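Local atomic coordinates of glucoamylase (Thermoanaerobacterium thermosaccharolyticum, PDB entry 1LF6), a protein that hydrolyses terminal alpha-1,4-linked glucose residues one after another from the non-reducing ends of starch-like chains, releasing beta-D-glucose. Residues Tyr152-Pro157 / Asn229-Ala234; Val348-Ile353 / Ile402-Arg407; Glu438-Tyr443 / Tyr502-Gly507. All blocks are in the same frame, centred on the assembly; numbering follows the deposited sequence.

In the fold
From the N terminus the chain first builds a beta-sandwich domain, and contact 1 closes there: strand 150-157 meets strand 230-236 after 71 intervening residues, joining two neighbours of the seven-stranded sheet. The chain then enters the (alpha/alpha) barrel of the family 15 hydrolase. Contact 2 sets helix 342-355 beside helix 395-407, closing over 48 residues. Contact 3, spanning 58, brings the loop that holds E438, the probable proton donor, onto the loop after strand 501-502, beside the probable proton acceptor E435. The three closures follow in series, none nesting or crossing. Centres of contacts 2 and 3 lie about 25 Å apart; that of contact 1 is about 44 and 48 Å from them, across the chain's centre.

Contact 1 of 3, residues Tyr152-Pro157 / Asn229-Ala234; sequences YLAYDP and NIIEGA
L153 and A234 form one hydrogen-bonded pair of an antiparallel sheet, Y155 and E232 the next, with A154 and G233 as the non-hydrogen-bonded pair between them. Four backbone bonds join the strands: L153 N reaches A234 O at 2.7 Å, and A234 N answers to L153 O; Y155 N gives to E232 O, and E232 N to Y155 O at 2.7 Å. Between the pairs G233 CA comes to 3.1 Å from L153 O, a CA-H...O contact.

On one face Y155 and E232 run side by side and point the same way. Chi1 of 166° puts Y155 CG anti to the backbone N, beside the carbonyl carbon. The ring edge meets the carboxylate: CD2 of Y155 lies 3.3 Å from E232 OE2, which sits near the ring plane, with ring and carboxylate planes 63° apart. P157 CD stands over one face of the same ring, toward its rim. The phenol OH bonds to T188.

The apolar contacts are few. P157 CG meets I230 CG1 at 4.0 Å, these side chains crossing at about a right angle, and on the other face A154 CB meets I231 CG2 at 4.1 Å.

Both strands belong to the seven-stranded sheet of the N-terminal beta-sandwich domain. Strand 70-80 flanks 152-157 on its other edge, helix 209-216 covers Y152 and A154, and strand 176-183 of the second sheet packs on P157 and E232.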
loop_
_atom_site.group_PDB
_atom_site.type_symbol
_atom_site.label_atom_id
_atom_site.label_comp_id
_atom_site.label_asym_id
_atom_site.label_seq_id
_atom_site.Cartn_x
_atom_site.Cartn_y
_atom_site.Cartn_z
ATOM N N TYR A 152 -22.508 -13.799 15.937
ATOM C CA TYR A 152 -22.764 -13.971 14.515
ATOM C C TYR A 152 -21.596 -13.473 13.671
ATOM O O TYR A 152 -20.932 -12.496 14.018
ATOM C CB TYR A 152 -24.047 -13.237 14.109
ATOM C CG TYR A 152 -25.239 -13.548 14.991
ATOM C CD1 TYR A 152 -25.446 -12.856 16.184
ATOM C CD2 TYR A 152 -26.151 -14.546 14.642
ATOM C CE1 TYR A 152 -26.530 -13.150 17.008
ATOM C CE2 TYR A 152 -27.238 -14.850 15.460
ATOM C CZ TYR A 152 -27.419 -14.147 16.643
ATOM O OH TYR A 152 -28.484 -14.448 17.464
ATOM N N LEU A 153 -21.358 -14.162 12.561
ATOM C CA LEU A 153 -20.283 -13.821 11.641
ATOM C C LEU A 153 -20.899 -13.277 10.357
ATOM O O LEU A 153 -21.780 -13.909 9.771
ATOM C CB LEU A 153 -19.449 -15.068 11.328
ATOM C CG LEU A 153 -18.219 -14.890 10.429
ATOM C CD1 LEU A 153 -17.220 -13.978 11.119
ATOM C CD2 LEU A 153 -17.587 -16.246 10.139
ATOM N N ALA A 154 -20.437 -12.107 9.924
ATOM C CA ALA A 154 -20.946 -11.483 8.704
ATOM C C ALA A 154 -19.837 -11.369 7.668
ATOM O O ALA A 154 -18.885 -10.609 7.840
ATOM C CB ALA A 154 -21.518 -10.106 9.015
ATOM N N TYR A 155 -19.967 -12.144 6.597
ATOM C CA TYR A 155 -18.998 -12.162 5.512
ATOM C C TYR A 155 -19.543 -11.370 4.327
ATOM O O TYR A 155 -20.617 -11.681 3.816
ATOM C CB TYR A 155 -18.727 -13.611 5.093
ATOM C CG TYR A 155 -17.997 -13.769 3.779
ATOM C CD1 TYR A 155 -16.778 -13.135 3.555
ATOM C CD2 TYR A 155 -18.525 -14.564 2.759
ATOM C CE1 TYR A 155 -16.098 -13.288 2.349
ATOM C CE2 TYR A 155 -17.851 -14.725 1.551
ATOM C CZ TYR A 155 -16.638 -14.083 1.353
ATOM O OH TYR A 155 -15.966 -14.245 0.166
ATOM N N ASP A 156 -18.805 -10.353 3.888
ATOM C CA ASP A 156 -19.246 -9.539 2.758
ATOM C C ASP A 156 -18.364 -9.731 1.529
ATOM O O ASP A 156 -17.302 -9.122 1.409
ATOM C CB ASP A 156 -19.262 -8.061 3.138
ATOM C CG ASP A 156 -19.842 -7.190 2.043
ATOM O OD1 ASP A 156 -19.912 -5.965 2.242
ATOM O OD2 ASP A 156 -20.233 -7.728 0.984
ATOM N N PRO A 157 -18.798 -10.580 0.591
ATOM C CA PRO A 157 -17.988 -10.796 -0.604
ATOM C C PRO A 157 -18.144 -9.706 -1.661
ATOM O O PRO A 157 -19.257 -9.257 -1.950
ATOM C CB PRO A 157 -18.476 -12.150 -1.100
ATOM C CG PRO A 157 -19.928 -12.107 -0.764
ATOM C CD PRO A 157 -19.935 -11.519 0.633
ATOM N N ASN A 229 -25.713 -7.136 -3.910
ATOM C CA ASN A 229 -24.878 -6.694 -2.798
ATOM C C ASN A 229 -25.339 -7.527 -1.610
ATOM O O ASN A 229 -26.253 -7.150 -0.881
ATOM C CB ASN A 229 -25.069 -5.203 -2.509
ATOM C CG ASN A 229 -24.188 -4.325 -3.382
ATOM O OD1 ASN A 229 -24.502 -4.060 -4.538
ATOM N ND2 ASN A 229 -23.062 -3.885 -2.828
ATOM N N ILE A 230 -24.696 -8.671 -1.431
ATOM C CA ILE A 230 -25.077 -9.592 -0.376
ATOM C C ILE A 230 -24.147 -9.644 0.828
ATOM O O ILE A 230 -23.037 -9.118 0.809
ATOM C CB ILE A 230 -25.196 -11.010 -0.942
ATOM C CG1 ILE A 230 -23.827 -11.493 -1.420
ATOM C CG2 ILE A 230 -26.178 -11.016 -2.108
ATOM C CD1 ILE A 230 -23.811 -12.925 -1.922
ATOM N N ILE A 231 -24.634 -10.295 1.879
ATOM C CA ILE A 231 -23.889 -10.483 3.114
ATOM C C ILE A 231 -24.169 -11.912 3.582
ATOM O O ILE A 231 -25.318 -12.285 3.839
ATOM C CB ILE A 231 -24.341 -9.483 4.188
ATOM C CG1 ILE A 231 -24.081 -8.058 3.693
ATOM C CG2 ILE A 231 -23.607 -9.755 5.500
ATOM C CD1 ILE A 231 -24.537 -6.991 4.640
ATOM N N GLU A 232 -23.122 -12.720 3.660
ATOM C CA GLU A 232 -23.280 -14.096 4.092
ATOM C C GLU A 232 -23.076 -14.167 5.598
ATOM O O GLU A 232 -21.952 -14.091 6.089
ATOM C CB GLU A 232 -22.295 -14.989 3.328
ATOM C CG GLU A 232 -22.536 -14.909 1.826
ATOM C CD GLU A 232 -21.843 -15.991 1.024
ATOM O OE1 GLU A 232 -22.339 -16.299 -0.083
ATOM O OE2 GLU A 232 -20.808 -16.530 1.484
ATOM N N GLY A 233 -24.189 -14.276 6.321
ATOM C CA GLY A 233 -24.148 -14.330 7.770
ATOM C C GLY A 233 -24.335 -15.724 8.336
ATOM O O GLY A 233 -24.904 -16.603 7.688
ATOM N N ALA A 234 -23.842 -15.925 9.552
ATOM C CA ALA A 234 -23.951 -17.214 10.215
ATOM C C ALA A 234 -23.796 -17.038 11.714
ATOM O O ALA A 234 -23.082 -16.146 12.176
ATOM C CB ALA A 234 -22.885 -18.171 9.686
#

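Contact 2 of 3, residues Val348-Ile353 / Ile402-Arg407; sequences VANAFI and IILSYR
A349 and L404 make the apolar part of this contact, between two helices that run nearly parallel, their segment axes 13° apart but 11.3 Å from each other at closest approach. At that separation the helices meet through their side chains. L404 holds CG anti to its backbone N, and its two methyls both meet the A349 methyl: CD2 lies 3.7 Å and CD1 3.9 Å from A349 CB.

The polar part centres on R407. Its chain bends at chi3, and the side chain crosses N350 at about a right angle. NH1 gives a weak hydrogen bond to N350 OD1, 3.0 Å long with an N-H...O angle of 126°; OD1 lies at the edge of the guanidinium, whose plane is 44° from that of the amide. Water 1, in the guanidinium plane, supplements this: it accepts from R407 NH1 at 2.7 Å and donates to the backbone carbonyl N350 O at 2.8 Å, so R407 reaches helix 342-355 both directly and through water. I353 CG2 touches R407 NH2 at 3.8 Å.

Both helices belong to the (alpha/alpha) barrel, with helix 358-375 packing on A349, I353 and S405. D673 touches both N350 and R407. The direct bond is weak and bent, so the shorter water bridge through N350 O probably contributes much of the hold on R407; D673 nearby would probably favour its positive charge.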
loop_
_atom_site.group_PDB
_atom_site.type_symbol
_atom_site.label_atom_id
_atom_site.label_comp_id
_atom_site.label_asym_id
_atom_site.label_seq_id
_atom_site.Cartn_x
_atom_site.Cartn_y
_atom_site.Cartn_z
ATOM N N VAL A 348 11.203 1.056 -3.689
ATOM C CA VAL A 348 11.024 -0.223 -3.012
ATOM C C VAL A 348 12.268 -1.080 -3.295
ATOM O O VAL A 348 12.830 -1.686 -2.392
ATOM C CB VAL A 348 9.736 -0.935 -3.517
ATOM C CG1 VAL A 348 9.712 -2.404 -3.046
ATOM C CG2 VAL A 348 8.502 -0.199 -2.982
ATOM N N ALA A 349 12.704 -1.101 -4.550
ATOM C CA ALA A 349 13.886 -1.859 -4.933
ATOM C C ALA A 349 15.115 -1.392 -4.142
ATOM O O ALA A 349 15.964 -2.199 -3.757
ATOM C CB ALA A 349 14.133 -1.709 -6.415
ATOM N N ASN A 350 15.213 -0.088 -3.902
ATOM C CA ASN A 350 16.339 0.436 -3.150
ATOM C C ASN A 350 16.330 -0.074 -1.711
ATOM O O ASN A 350 17.393 -0.297 -1.118
ATOM C CB ASN A 350 16.343 1.967 -3.174
ATOM C CG ASN A 350 16.789 2.515 -4.510
ATOM O OD1 ASN A 350 17.629 1.914 -5.186
ATOM N ND2 ASN A 350 16.243 3.661 -4.898
ATOM N N ALA A 351 15.137 -0.261 -1.150
ATOM C CA ALA A 351 15.017 -0.776 0.213
ATOM C C ALA A 351 15.461 -2.241 0.208
ATOM O O ALA A 351 16.190 -2.674 1.092
ATOM C CB ALA A 351 13.575 -0.664 0.697
ATOM N N PHE A 352 15.020 -3.003 -0.792
ATOM C CA PHE A 352 15.424 -4.401 -0.883
ATOM C C PHE A 352 16.947 -4.483 -0.979
ATOM O O PHE A 352 17.565 -5.347 -0.368
ATOM C CB PHE A 352 14.793 -5.076 -2.114
ATOM C CG PHE A 352 13.371 -5.525 -1.903
ATOM C CD1 PHE A 352 13.043 -6.358 -0.836
ATOM C CD2 PHE A 352 12.365 -5.140 -2.786
ATOM C CE1 PHE A 352 11.730 -6.807 -0.650
ATOM C CE2 PHE A 352 11.050 -5.582 -2.610
ATOM C CZ PHE A 352 10.734 -6.415 -1.542
ATOM N N ILE A 353 17.546 -3.582 -1.749
ATOM C CA ILE A 353 18.998 -3.566 -1.898
ATOM C C ILE A 353 19.654 -3.308 -0.550
ATOM O O ILE A 353 20.542 -4.047 -0.131
ATOM C CB ILE A 353 19.463 -2.473 -2.882
ATOM C CG1 ILE A 353 18.948 -2.785 -4.291
ATOM C CG2 ILE A 353 20.988 -2.387 -2.886
ATOM C CD1 ILE A 353 19.433 -4.105 -4.836
ATOM N N ILE A 402 16.763 3.161 -15.156
ATOM C CA ILE A 402 18.145 3.198 -15.628
ATOM C C ILE A 402 19.074 3.264 -14.424
ATOM O O ILE A 402 20.086 2.571 -14.372
ATOM C CB ILE A 402 18.448 4.441 -16.502
ATOM C CG1 ILE A 402 17.552 4.467 -17.740
ATOM C CG2 ILE A 402 19.923 4.423 -16.906
ATOM C CD1 ILE A 402 17.712 5.734 -18.577
ATOM N N ILE A 403 18.723 4.114 -13.463
ATOM C CA ILE A 403 19.525 4.278 -12.259
ATOM C C ILE A 403 19.599 2.954 -11.498
ATOM O O ILE A 403 20.650 2.596 -10.970
ATOM C CB ILE A 403 18.933 5.384 -11.347
ATOM C CG1 ILE A 403 18.882 6.710 -12.121
ATOM C CG2 ILE A 403 19.782 5.547 -10.084
ATOM C CD1 ILE A 403 18.194 7.833 -11.377
ATOM N N LEU A 404 18.484 2.226 -11.460
ATOM C CA LEU A 404 18.433 0.938 -10.776
ATOM C C LEU A 404 19.303 -0.086 -11.524
ATOM O O LEU A 404 19.987 -0.891 -10.907
ATOM C CB LEU A 404 16.986 0.434 -10.700
ATOM C CG LEU A 404 16.730 -0.872 -9.939
ATOM C CD1 LEU A 404 17.228 -0.761 -8.518
ATOM C CD2 LEU A 404 15.229 -1.182 -9.952
ATOM N N SER A 405 19.266 -0.052 -12.853
ATOM C CA SER A 405 20.067 -0.964 -13.652
ATOM C C SER A 405 21.538 -0.771 -13.304
ATOM O O SER A 405 22.312 -1.727 -13.232
ATOM C CB SER A 405 19.849 -0.702 -15.144
ATOM O OG SER A 405 18.555 -1.108 -15.543
ATOM N N TYR A 406 21.917 0.481 -13.077
ATOM C CA TYR A 406 23.288 0.805 -12.731
ATOM C C TYR A 406 23.681 0.267 -11.355
ATOM O O TYR A 406 24.734 -0.345 -11.201
ATOM C CB TYR A 406 23.499 2.321 -12.768
ATOM C CG TYR A 406 24.744 2.759 -12.041
ATOM C CD1 TYR A 406 24.671 3.275 -10.748
ATOM C CD2 TYR A 406 26.003 2.592 -12.617
ATOM C CE1 TYR A 406 25.816 3.606 -10.044
ATOM C CE2 TYR A 406 27.157 2.919 -11.921
ATOM C CZ TYR A 406 27.055 3.420 -10.635
ATOM O OH TYR A 406 28.196 3.701 -9.931
ATOM N N ARG A 407 22.840 0.502 -10.354
ATOM C CA ARG A 407 23.142 0.038 -9.009
ATOM C C ARG A 407 23.157 -1.484 -8.897
ATOM O O ARG A 407 23.899 -2.043 -8.093
ATOM C CB ARG A 407 22.149 0.637 -8.010
ATOM C CG ARG A 407 22.292 2.144 -7.852
ATOM C CD ARG A 407 21.681 2.594 -6.544
ATOM N NE ARG A 407 22.382 2.007 -5.408
ATOM C CZ ARG A 407 21.781 1.574 -4.307
ATOM N NH1 ARG A 407 20.463 1.659 -4.191
ATOM N NH2 ARG A 407 22.498 1.051 -3.324
HETATM O O HOH W 1 19.737 1.098 -1.609
#

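Contact 3 of 3, residues Glu438-Tyr443 / Tyr502-Gly507; sequences EEIGGY and YIRIAG. With SO4 (sulfate ion), chain C.
E439 and R504 meet beside the probable active site of the (alpha/alpha) barrel, where two loops join through a salt bridge and a single antiparallel beta bridge. The side chains cross at about a right angle. R504 stays extended from CG to NE, and its NH1 gives a 2.9 Å bond to the anti lone pair of E439 OE1; the carboxylate and guanidinium planes stand 59° apart, and OE1 is tilted 24° from the guanidinium plane. Water 2, in that plane, donates to E439 OE1 and accepts from R504 NH2. I440 CG2 lies over one guanidinium face, toward the rim.

R504 NH1 also forms a salt bridge with E435, the probable proton acceptor, and Y576 adds a cation-pi contact. E435 OE1 in turn accepts from the N-H groups of E439 and I440. R504 and the two backbone N-H groups thus probably help to position E435, while E438, the probable proton donor, is bonded by W341 and Q394.

I440 and I505 slide past each other in opposite directions, CG2 to CG2 at 3.8 Å. I505 CG1, anti to its backbone N (chi1 -168°), lies 3.3 Å from Y443 O. I505 CD1 approaches G441 C to 3.4 Å. G442, at backbone angles that glycine readily takes, brings its CA to 3.3 Å from A506 O. In the bridge, Y443 N bonds A506 O at 2.8 Å and A506 N bonds Y443 O at 2.9 Å.

A sulfate, probably from the crystallisation liquor, lies at the Y443 ring edge, where Y443 OH bonds its O4 at 2.8 Å.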
loop_
_atom_site.group_PDB
_atom_site.type_symbol
_atom_site.label_atom_id
_atom_site.label_comp_id
_atom_site.label_asym_id
_atom_site.label_seq_id
_atom_site.Cartn_x
_atom_site.Cartn_y
_atom_site.Cartn_z
ATOM N N GLU A 438 2.263 13.719 -10.088
ATOM C CA GLU A 438 1.403 13.428 -11.241
ATOM C C GLU A 438 0.339 14.482 -11.527
ATOM O O GLU A 438 -0.766 14.145 -11.964
ATOM C CB GLU A 438 0.713 12.084 -11.027
ATOM C CG GLU A 438 1.625 11.001 -10.473
ATOM C CD GLU A 438 0.963 9.641 -10.462
ATOM O OE1 GLU A 438 0.144 9.373 -9.556
ATOM O OE2 GLU A 438 1.248 8.845 -11.379
ATOM N N GLU A 439 0.665 15.753 -11.318
ATOM C CA GLU A 439 -0.330 16.806 -11.500
ATOM C C GLU A 439 -0.034 17.931 -12.479
ATOM O O GLU A 439 -0.950 18.492 -13.078
ATOM C CB GLU A 439 -0.636 17.428 -10.132
ATOM C CG GLU A 439 -0.910 16.390 -9.050
ATOM C CD GLU A 439 -1.014 16.997 -7.661
ATOM O OE1 GLU A 439 -0.246 17.935 -7.359
ATOM O OE2 GLU A 439 -1.846 16.520 -6.863
ATOM N N ILE A 440 1.232 18.267 -12.656
ATOM C CA ILE A 440 1.559 19.385 -13.525
ATOM C C ILE A 440 2.872 19.180 -14.262
ATOM O O ILE A 440 3.754 18.460 -13.784
ATOM C CB ILE A 440 1.640 20.670 -12.681
ATOM C CG1 ILE A 440 1.833 21.895 -13.574
ATOM C CG2 ILE A 440 2.758 20.535 -11.650
ATOM C CD1 ILE A 440 1.725 23.201 -12.801
ATOM N N GLY A 441 2.989 19.815 -15.427
ATOM C CA GLY A 441 4.198 19.700 -16.221
ATOM C C GLY A 441 5.067 20.943 -16.210
ATOM O O GLY A 441 4.673 21.994 -15.701
ATOM N N GLY A 442 6.256 20.816 -16.791
ATOM C CA GLY A 442 7.183 21.929 -16.846
ATOM C C GLY A 442 8.561 21.494 -16.395
ATOM O O GLY A 442 8.910 20.316 -16.492
ATOM N N TYR A 443 9.343 22.445 -15.899
ATOM C CA TYR A 443 10.687 22.155 -15.422
ATOM C C TYR A 443 10.643 21.995 -13.911
ATOM O O TYR A 443 10.350 22.942 -13.178
ATOM C CB TYR A 443 11.640 23.279 -15.838
ATOM C CG TYR A 443 11.649 23.477 -17.332
ATOM C CD1 TYR A 443 10.901 24.490 -17.932
ATOM C CD2 TYR A 443 12.352 22.597 -18.159
ATOM C CE1 TYR A 443 10.847 24.619 -19.323
ATOM C CE2 TYR A 443 12.303 22.714 -19.545
ATOM C CZ TYR A 443 11.550 23.723 -20.121
ATOM O OH TYR A 443 11.482 23.812 -21.490
ATOM N N TYR A 502 14.404 27.331 -5.021
ATOM C CA TYR A 502 13.933 26.491 -6.115
ATOM C C TYR A 502 12.420 26.457 -5.944
ATOM O O TYR A 502 11.924 26.346 -4.819
ATOM C CB TYR A 502 14.453 25.053 -6.000
ATOM C CG TYR A 502 15.920 24.871 -6.334
ATOM C CD1 TYR A 502 16.862 24.638 -5.335
ATOM C CD2 TYR A 502 16.365 24.946 -7.655
ATOM C CE1 TYR A 502 18.217 24.487 -5.640
ATOM C CE2 TYR A 502 17.714 24.800 -7.972
ATOM C CZ TYR A 502 18.637 24.574 -6.957
ATOM O OH TYR A 502 19.976 24.472 -7.270
ATOM N N ILE A 503 11.680 26.564 -7.043
ATOM C CA ILE A 503 10.233 26.508 -6.947
ATOM C C ILE A 503 9.799 25.083 -7.262
ATOM O O ILE A 503 10.616 24.266 -7.678
ATOM C CB ILE A 503 9.553 27.502 -7.923
ATOM C CG1 ILE A 503 9.869 27.148 -9.383
ATOM C CG2 ILE A 503 10.016 28.912 -7.597
ATOM C CD1 ILE A 503 9.280 28.150 -10.408
ATOM N N ARG A 504 8.524 24.774 -7.052
ATOM C CA ARG A 504 8.031 23.435 -7.327
ATOM C C ARG A 504 8.216 23.084 -8.799
ATOM O O ARG A 504 8.752 22.026 -9.141
ATOM C CB ARG A 504 6.549 23.316 -6.976
ATOM C CG ARG A 504 5.985 21.939 -7.298
ATOM C CD ARG A 504 4.499 21.827 -7.030
ATOM N NE ARG A 504 3.969 20.549 -7.513
ATOM C CZ ARG A 504 2.677 20.275 -7.656
ATOM N NH1 ARG A 504 2.298 19.084 -8.108
ATOM N NH2 ARG A 504 1.766 21.194 -7.358
ATOM N N ILE A 505 7.766 23.974 -9.674
ATOM C CA ILE A 505 7.891 23.721 -11.099
ATOM C C ILE A 505 7.692 25.000 -11.912
ATOM O O ILE A 505 6.823 25.817 -11.609
ATOM C CB ILE A 505 6.891 22.612 -11.517
ATOM C CG1 ILE A 505 7.204 22.110 -12.929
ATOM C CG2 ILE A 505 5.464 23.123 -11.399
ATOM C CD1 ILE A 505 6.603 20.752 -13.227
ATOM N N ALA A 506 8.541 25.179 -12.918
ATOM C CA ALA A 506 8.494 26.347 -13.793
ATOM C C ALA A 506 7.774 25.984 -15.089
ATOM O O ALA A 506 8.000 24.913 -15.649
ATOM C CB ALA A 506 9.914 26.823 -14.097
ATOM N N GLY A 507 6.914 26.879 -15.566
ATOM C CA GLY A 507 6.174 26.617 -16.793
ATOM C C GLY A 507 6.892 27.098 -18.042
ATOM O O GLY A 507 6.693 26.560 -19.132
HETATM S S SO4 C . 9.386 26.679 -22.666
HETATM O O1 SO4 C . 8.647 25.777 -21.759
HETATM O O2 SO4 C . 8.589 26.895 -23.895
HETATM O O3 SO4 C . 9.615 27.976 -21.999
HETATM O O4 SO4 C . 10.685 26.075 -23.020
HETATM O O HOH W 2 -0.827 20.476 -8.263
#